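Local coordinates for CAMK/CAMK2 protein kinase (Salpingoeca rosetta, PDB 5IG1) that probably phosphorylates serine and threonine residues of target proteins with ATP under the control of calcium and calmodulin, here represented by its kinase domain, at residues A[4-18]-A[82-94]. Numbering follows the deposited sequence.
Sequences METETSFFDLYDVDL and RRAFRDESHFYLV. With PO4 (phosphate ion), chain D.
An aromatic cluster of F10, F11, F85 and Y92 seals the N-terminal arm of this CaMKII kinase domain against the β-hairpin 82-94 of the N-lobe, a worked example of an arm tied to a hairpin by a single backbone bridge and then by its rings. F10 enters with CG anti to its backbone N (chi1 155°), which lays its ring over one face of Y92, the planes nearly parallel but slid so far toward the rim that the rings barely overlap, centroids 4.7 Å apart. Its backbone adds a CH-π contact, F10 CA standing 3.6 Å from the centroid of the F85 ring and almost squarely over that face, while the edge of the F10 ring is turned toward the F85 face in an offset edge-to-face pair. F11 meets the phenol end of Y92 through CE2 and CZ, the two planes steeply inclined at 74°. Around the edge of F85 gather Y14 CE1, L13 CD1 and the carbonyl oxygen of T8. V94 serves two rings: its CG2 lies over one face of Y14, 4.0 Å from the centroid, and also touches the rim of F10. S9 caps the short helix 10-13, its OG accepting from F11 N.

Upstream, E5 pairs with F85 as a single bridge: E5 N donates to A84 O at 2.8 Å, and R86 N gives a weak bond to E5 O. M4 packs its CB on A84 and sets its SD 3.7 Å from F91 CE1, in plane at the ring edge, a Met-aromatic contact. R86 CB lies by M4 SD, while the extended chain carries its guanidinium outward to a phosphate ion, probably from the crystallisation liquor, R86 NH2 donating to O1 at 3.0 Å and NH1 to O4 at 3.2 Å.

Within the sheet, strand 14-15 pairs with strand 32-38, and strand 90-96 with strand 44-51, whose V47 touches F10; helix 57-72 receives M4 on K64 and F91 on I63.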
loop_
_atom_site.group_PDB
_atom_site.type_symbol
_atom_site.label_atom_id
_atom_site.label_comp_id
_atom_site.label_asym_id
_atom_site.label_seq_id
_atom_site.Cartn_x
_atom_site.Cartn_y
_atom_site.Cartn_z
ATOM N N MET A 4 -12.488 7.689 -18.529
ATOM C CA MET A 4 -13.629 7.486 -17.640
ATOM C C MET A 4 -14.955 7.813 -18.334
ATOM O O MET A 4 -15.003 8.625 -19.260
ATOM C CB MET A 4 -13.474 8.330 -16.371
ATOM C CG MET A 4 -14.044 9.730 -16.465
ATOM S SD MET A 4 -13.456 10.790 -15.127
ATOM C CE MET A 4 -12.057 11.594 -15.918
ATOM N N GLU A 5 -16.031 7.175 -17.876
ATOM C CA GLU A 5 -17.354 7.340 -18.479
ATOM C C GLU A 5 -17.991 8.610 -17.935
ATOM O O GLU A 5 -18.489 8.641 -16.809
ATOM C CB GLU A 5 -18.232 6.125 -18.199
ATOM C CG GLU A 5 -17.729 4.837 -18.833
ATOM C CD GLU A 5 -17.670 4.914 -20.347
ATOM O OE1 GLU A 5 -18.518 5.611 -20.945
ATOM O OE2 GLU A 5 -16.767 4.281 -20.935
ATOM N N THR A 6 -17.984 9.664 -18.745
ATOM C CA THR A 6 -18.605 10.924 -18.366
ATOM C C THR A 6 -20.044 11.048 -18.849
ATOM O O THR A 6 -20.734 11.990 -18.445
ATOM C CB THR A 6 -17.787 12.100 -18.910
ATOM O OG1 THR A 6 -18.331 13.330 -18.417
ATOM C CG2 THR A 6 -17.819 12.106 -20.435
ATOM N N GLU A 7 -20.517 10.128 -19.690
ATOM C CA GLU A 7 -21.868 10.196 -20.231
ATOM C C GLU A 7 -22.836 9.209 -19.603
ATOM O O GLU A 7 -24.018 9.528 -19.470
ATOM C CB GLU A 7 -21.856 9.962 -21.749
ATOM C CG GLU A 7 -21.086 11.004 -22.558
ATOM C CD GLU A 7 -21.826 12.325 -22.708
ATOM O OE1 GLU A 7 -22.683 12.650 -21.858
ATOM O OE2 GLU A 7 -21.552 13.044 -23.691
ATOM N N THR A 8 -22.373 8.021 -19.232
ATOM C CA THR A 8 -23.231 7.028 -18.607
ATOM C C THR A 8 -23.144 7.151 -17.094
ATOM O O THR A 8 -22.079 7.438 -16.541
ATOM C CB THR A 8 -22.838 5.618 -19.043
ATOM O OG1 THR A 8 -22.553 5.619 -20.449
ATOM C CG2 THR A 8 -23.972 4.640 -18.758
ATOM N N SER A 9 -24.275 6.948 -16.429
ATOM C CA SER A 9 -24.323 7.057 -14.981
ATOM C C SER A 9 -23.864 5.754 -14.345
ATOM O O SER A 9 -24.230 4.666 -14.791
ATOM C CB SER A 9 -25.736 7.397 -14.513
ATOM O OG SER A 9 -25.784 7.510 -13.102
ATOM N N PHE A 10 -23.033 5.875 -13.310
ATOM C CA PHE A 10 -22.686 4.709 -12.510
ATOM C C PHE A 10 -23.940 3.954 -12.084
ATOM O O PHE A 10 -23.974 2.718 -12.114
ATOM C CB PHE A 10 -21.864 5.146 -11.293
ATOM C CG PHE A 10 -21.945 4.203 -10.130
ATOM C CD1 PHE A 10 -21.096 3.109 -10.045
ATOM C CD2 PHE A 10 -22.870 4.414 -9.116
ATOM C CE1 PHE A 10 -21.167 2.245 -8.975
ATOM C CE2 PHE A 10 -22.949 3.547 -8.048
ATOM C CZ PHE A 10 -22.093 2.462 -7.975
ATOM N N PHE A 11 -24.988 4.685 -11.701
ATOM C CA PHE A 11 -26.216 4.049 -11.246
ATOM C C PHE A 11 -26.955 3.332 -12.362
ATOM O O PHE A 11 -27.870 2.554 -12.073
ATOM C CB PHE A 11 -27.128 5.083 -10.589
ATOM C CG PHE A 11 -26.547 5.688 -9.347
ATOM C CD1 PHE A 11 -26.410 4.932 -8.195
ATOM C CD2 PHE A 11 -26.125 7.002 -9.335
ATOM C CE1 PHE A 11 -25.872 5.483 -7.054
ATOM C CE2 PHE A 11 -25.586 7.558 -8.195
ATOM C CZ PHE A 11 -25.460 6.798 -7.053
ATOM N N ASP A 12 -26.589 3.569 -13.621
ATOM C CA ASP A 12 -27.190 2.821 -14.717
ATOM C C ASP A 12 -26.551 1.446 -14.880
ATOM O O ASP A 12 -27.242 0.484 -15.233
ATOM C CB ASP A 12 -27.079 3.614 -16.021
ATOM C CG ASP A 12 -27.897 4.889 -15.999
ATOM O OD1 ASP A 12 -28.854 4.968 -15.202
ATOM O OD2 ASP A 12 -27.588 5.813 -16.783
ATOM N N LEU A 13 -25.251 1.326 -14.622
ATOM C CA LEU A 13 -24.558 0.052 -14.759
ATOM C C LEU A 13 -24.430 -0.704 -13.447
ATOM O O LEU A 13 -24.373 -1.939 -13.459
ATOM C CB LEU A 13 -23.159 0.268 -15.348
ATOM C CG LEU A 13 -23.110 1.032 -16.670
ATOM C CD1 LEU A 13 -21.717 0.962 -17.273
ATOM C CD2 LEU A 13 -24.151 0.489 -17.631
ATOM N N TYR A 14 -24.374 -0.001 -12.321
ATOM C CA TYR A 14 -24.206 -0.635 -11.026
ATOM C C TYR A 14 -25.370 -0.276 -10.117
ATOM O O TYR A 14 -26.017 0.761 -10.288
ATOM C CB TYR A 14 -22.888 -0.232 -10.379
ATOM C CG TYR A 14 -21.686 -0.727 -11.146
ATOM C CD1 TYR A 14 -21.151 0.010 -12.196
ATOM C CD2 TYR A 14 -21.096 -1.944 -10.831
ATOM C CE1 TYR A 14 -20.050 -0.448 -12.904
ATOM C CE2 TYR A 14 -20.002 -2.410 -11.533
ATOM C CZ TYR A 14 -19.480 -1.659 -12.562
ATOM O OH TYR A 14 -18.394 -2.135 -13.255
ATOM N N ASP A 15 -25.647 -1.162 -9.165
ATOM C CA ASP A 15 -26.735 -0.988 -8.215
ATOM C C ASP A 15 -26.144 -0.905 -6.817
ATOM O O ASP A 15 -25.303 -1.735 -6.446
ATOM C CB ASP A 15 -27.747 -2.138 -8.309
ATOM C CG ASP A 15 -28.987 -1.902 -7.459
ATOM O OD1 ASP A 15 -29.836 -1.079 -7.859
ATOM O OD2 ASP A 15 -29.123 -2.546 -6.398
ATOM N N VAL A 16 -26.566 0.109 -6.063
ATOM C CA VAL A 16 -26.161 0.277 -4.673
ATOM C C VAL A 16 -27.060 1.333 -4.052
ATOM O O VAL A 16 -27.434 2.311 -4.706
ATOM C CB VAL A 16 -24.663 0.656 -4.559
ATOM C CG1 VAL A 16 -24.370 1.943 -5.302
ATOM C CG2 VAL A 16 -24.231 0.754 -3.107
ATOM N N ASP A 17 -27.427 1.118 -2.794
ATOM C CA ASP A 17 -28.134 2.121 -2.002
ATOM C C ASP A 17 -27.080 2.818 -1.151
ATOM O O ASP A 17 -26.646 2.288 -0.125
ATOM C CB ASP A 17 -29.227 1.490 -1.150
ATOM C CG ASP A 17 -30.177 2.520 -0.568
ATOM O OD1 ASP A 17 -29.768 3.688 -0.384
ATOM O OD2 ASP A 17 -31.339 2.157 -0.290
ATOM N N LEU A 18 -26.656 4.006 -1.590
ATOM C CA LEU A 18 -25.638 4.752 -0.858
ATOM C C LEU A 18 -26.102 5.179 0.529
ATOM O O LEU A 18 -25.263 5.547 1.360
ATOM C CB LEU A 18 -25.213 5.975 -1.668
ATOM C CG LEU A 18 -24.683 5.625 -3.058
ATOM C CD1 LEU A 18 -24.273 6.878 -3.815
ATOM C CD2 LEU A 18 -23.517 4.670 -2.935
ATOM N N ARG A 82 -12.397 -1.457 -12.227
ATOM C CA ARG A 82 -13.232 -1.901 -13.337
ATOM C C ARG A 82 -13.564 -0.745 -14.275
ATOM O O ARG A 82 -13.329 -0.818 -15.486
ATOM C CB ARG A 82 -14.510 -2.537 -12.795
ATOM C CG ARG A 82 -14.279 -3.712 -11.877
ATOM C CD ARG A 82 -13.401 -4.773 -12.534
ATOM N NE ARG A 82 -13.385 -6.002 -11.747
ATOM C CZ ARG A 82 -12.428 -6.919 -11.808
ATOM N NH1 ARG A 82 -11.392 -6.745 -12.613
ATOM N NH2 ARG A 82 -12.504 -8.003 -11.054
ATOM N N ARG A 83 -14.126 0.329 -13.730
ATOM C CA ARG A 83 -14.534 1.474 -14.531
ATOM C C ARG A 83 -14.668 2.673 -13.610
ATOM O O ARG A 83 -14.853 2.530 -12.396
ATOM C CB ARG A 83 -15.853 1.204 -15.266
ATOM C CG ARG A 83 -15.992 1.931 -16.602
ATOM C CD ARG A 83 -17.186 1.410 -17.391
ATOM N NE ARG A 83 -17.236 -0.051 -17.401
ATOM C CZ ARG A 83 -16.661 -0.819 -18.323
ATOM N NH1 ARG A 83 -15.984 -0.269 -19.324
ATOM N NH2 ARG A 83 -16.763 -2.140 -18.243
ATOM N N ALA A 84 -14.568 3.859 -14.198
ATOM C CA ALA A 84 -14.652 5.111 -13.458
ATOM C C ALA A 84 -15.703 6.008 -14.090
ATOM O O ALA A 84 -15.791 6.107 -15.317
ATOM C CB ALA A 84 -13.304 5.835 -13.420
ATOM N N PHE A 85 -16.495 6.659 -13.244
ATOM C CA PHE A 85 -17.581 7.520 -13.683
ATOM C C PHE A 85 -17.428 8.901 -13.071
ATOM O O PHE A 85 -16.869 9.061 -11.983
ATOM C CB PHE A 85 -18.959 6.974 -13.283
ATOM C CG PHE A 85 -19.224 5.576 -13.739
ATOM C CD1 PHE A 85 -18.734 4.498 -13.025
ATOM C CD2 PHE A 85 -19.992 5.339 -14.861
ATOM C CE1 PHE A 85 -18.989 3.204 -13.439
ATOM C CE2 PHE A 85 -20.257 4.055 -15.275
ATOM C CZ PHE A 85 -19.752 2.982 -14.563
ATOM N N ARG A 86 -17.955 9.897 -13.776
ATOM C CA ARG A 86 -18.067 11.253 -13.255
ATOM C C ARG A 86 -19.369 11.849 -13.756
ATOM O O ARG A 86 -19.589 11.923 -14.968
ATOM C CB ARG A 86 -16.890 12.124 -13.693
ATOM C CG ARG A 86 -17.006 13.563 -13.228
ATOM C CD ARG A 86 -15.870 14.414 -13.772
ATOM N NE ARG A 86 -15.835 15.726 -13.134
ATOM C CZ ARG A 86 -14.913 16.648 -13.384
ATOM N NH1 ARG A 86 -13.955 16.399 -14.265
ATOM N NH2 ARG A 86 -14.953 17.813 -12.755
ATOM N N ASP A 87 -20.236 12.255 -12.834
ATOM C CA ASP A 87 -21.427 12.993 -13.192
ATOM C C ASP A 87 -21.264 14.439 -12.718
ATOM O O ASP A 87 -20.125 14.927 -12.593
ATOM C CB ASP A 87 -22.656 12.278 -12.635
ATOM C CG ASP A 87 -22.564 12.011 -11.150
ATOM O OD1 ASP A 87 -21.803 12.715 -10.460
ATOM O OD2 ASP A 87 -23.264 11.094 -10.669
ATOM N N GLU A 88 -22.377 15.111 -12.442
ATOM C CA GLU A 88 -22.356 16.523 -12.096
ATOM C C GLU A 88 -22.120 16.769 -10.612
ATOM O O GLU A 88 -22.156 17.924 -10.180
ATOM C CB GLU A 88 -23.670 17.182 -12.530
ATOM C CG GLU A 88 -24.038 16.908 -13.975
ATOM C CD GLU A 88 -25.407 17.449 -14.346
ATOM O OE1 GLU A 88 -25.738 17.464 -15.550
ATOM O OE2 GLU A 88 -26.152 17.858 -13.431
ATOM N N SER A 89 -21.875 15.722 -9.826
ATOM C CA SER A 89 -21.785 15.892 -8.382
ATOM C C SER A 89 -20.843 14.885 -7.734
ATOM O O SER A 89 -20.352 15.115 -6.624
ATOM C CB SER A 89 -23.174 15.777 -7.749
ATOM O OG SER A 89 -23.712 14.484 -7.960
ATOM N N HIS A 90 -20.586 13.767 -8.409
ATOM C CA HIS A 90 -19.805 12.699 -7.809
ATOM C C HIS A 90 -18.853 12.077 -8.818
ATOM O O HIS A 90 -19.092 12.090 -10.029
ATOM C CB HIS A 90 -20.694 11.590 -7.232
ATOM C CG HIS A 90 -21.433 11.982 -5.993
ATOM N ND1 HIS A 90 -22.655 12.620 -6.026
ATOM C CD2 HIS A 90 -21.130 11.814 -4.683
ATOM C CE1 HIS A 90 -23.070 12.833 -4.790
ATOM N NE2 HIS A 90 -22.164 12.353 -3.956
ATOM N N PHE A 91 -17.752 11.560 -8.284
ATOM C CA PHE A 91 -16.924 10.548 -8.914
ATOM C C PHE A 91 -17.342 9.189 -8.375
ATOM O O PHE A 91 -17.607 9.046 -7.177
ATOM C CB PHE A 91 -15.443 10.766 -8.604
ATOM C CG PHE A 91 -14.741 11.682 -9.554
ATOM C CD1 PHE A 91 -14.548 11.317 -10.873
ATOM C CD2 PHE A 91 -14.234 12.895 -9.114
ATOM C CE1 PHE A 91 -13.886 12.154 -11.744
ATOM C CE2 PHE A 91 -13.567 13.736 -9.981
ATOM C CZ PHE A 91 -13.395 13.366 -11.297
ATOM N N TYR A 92 -17.395 8.195 -9.258
ATOM C CA TYR A 92 -17.608 6.807 -8.858
ATOM C C TYR A 92 -16.481 5.977 -9.447
ATOM O O TYR A 92 -16.399 5.818 -10.670
ATOM C CB TYR A 92 -18.966 6.291 -9.320
ATOM C CG TYR A 92 -20.122 7.106 -8.806
ATOM C CD1 TYR A 92 -20.680 6.848 -7.555
ATOM C CD2 TYR A 92 -20.653 8.140 -9.567
ATOM C CE1 TYR A 92 -21.743 7.601 -7.083
ATOM C CE2 TYR A 92 -21.717 8.888 -9.108
ATOM C CZ TYR A 92 -22.258 8.617 -7.868
ATOM O OH TYR A 92 -23.309 9.377 -7.417
ATOM N N LEU A 93 -15.610 5.464 -8.588
ATOM C CA LEU A 93 -14.479 4.647 -9.016
ATOM C C LEU A 93 -14.793 3.199 -8.650
ATOM O O LEU A 93 -14.587 2.778 -7.511
ATOM C CB LEU A 93 -13.182 5.128 -8.371
ATOM C CG LEU A 93 -12.832 6.613 -8.508
ATOM C CD1 LEU A 93 -11.363 6.842 -8.210
ATOM C CD2 LEU A 93 -13.173 7.134 -9.880
ATOM N N VAL A 94 -15.291 2.441 -9.619
ATOM C CA VAL A 94 -15.647 1.047 -9.384
ATOM C C VAL A 94 -14.376 0.209 -9.381
ATOM O O VAL A 94 -13.571 0.286 -10.313
ATOM C CB VAL A 94 -16.641 0.555 -10.446
ATOM C CG1 VAL A 94 -16.950 -0.915 -10.238
ATOM C CG2 VAL A 94 -17.921 1.384 -10.392
HETATM P P PO4 D . -12.205 19.735 -15.353
HETATM O O1 PO4 D . -13.145 19.694 -14.169
HETATM O O2 PO4 D . -12.738 20.692 -16.398
HETATM O O3 PO4 D . -10.842 20.201 -14.885
HETATM O O4 PO4 D . -12.093 18.353 -15.963
#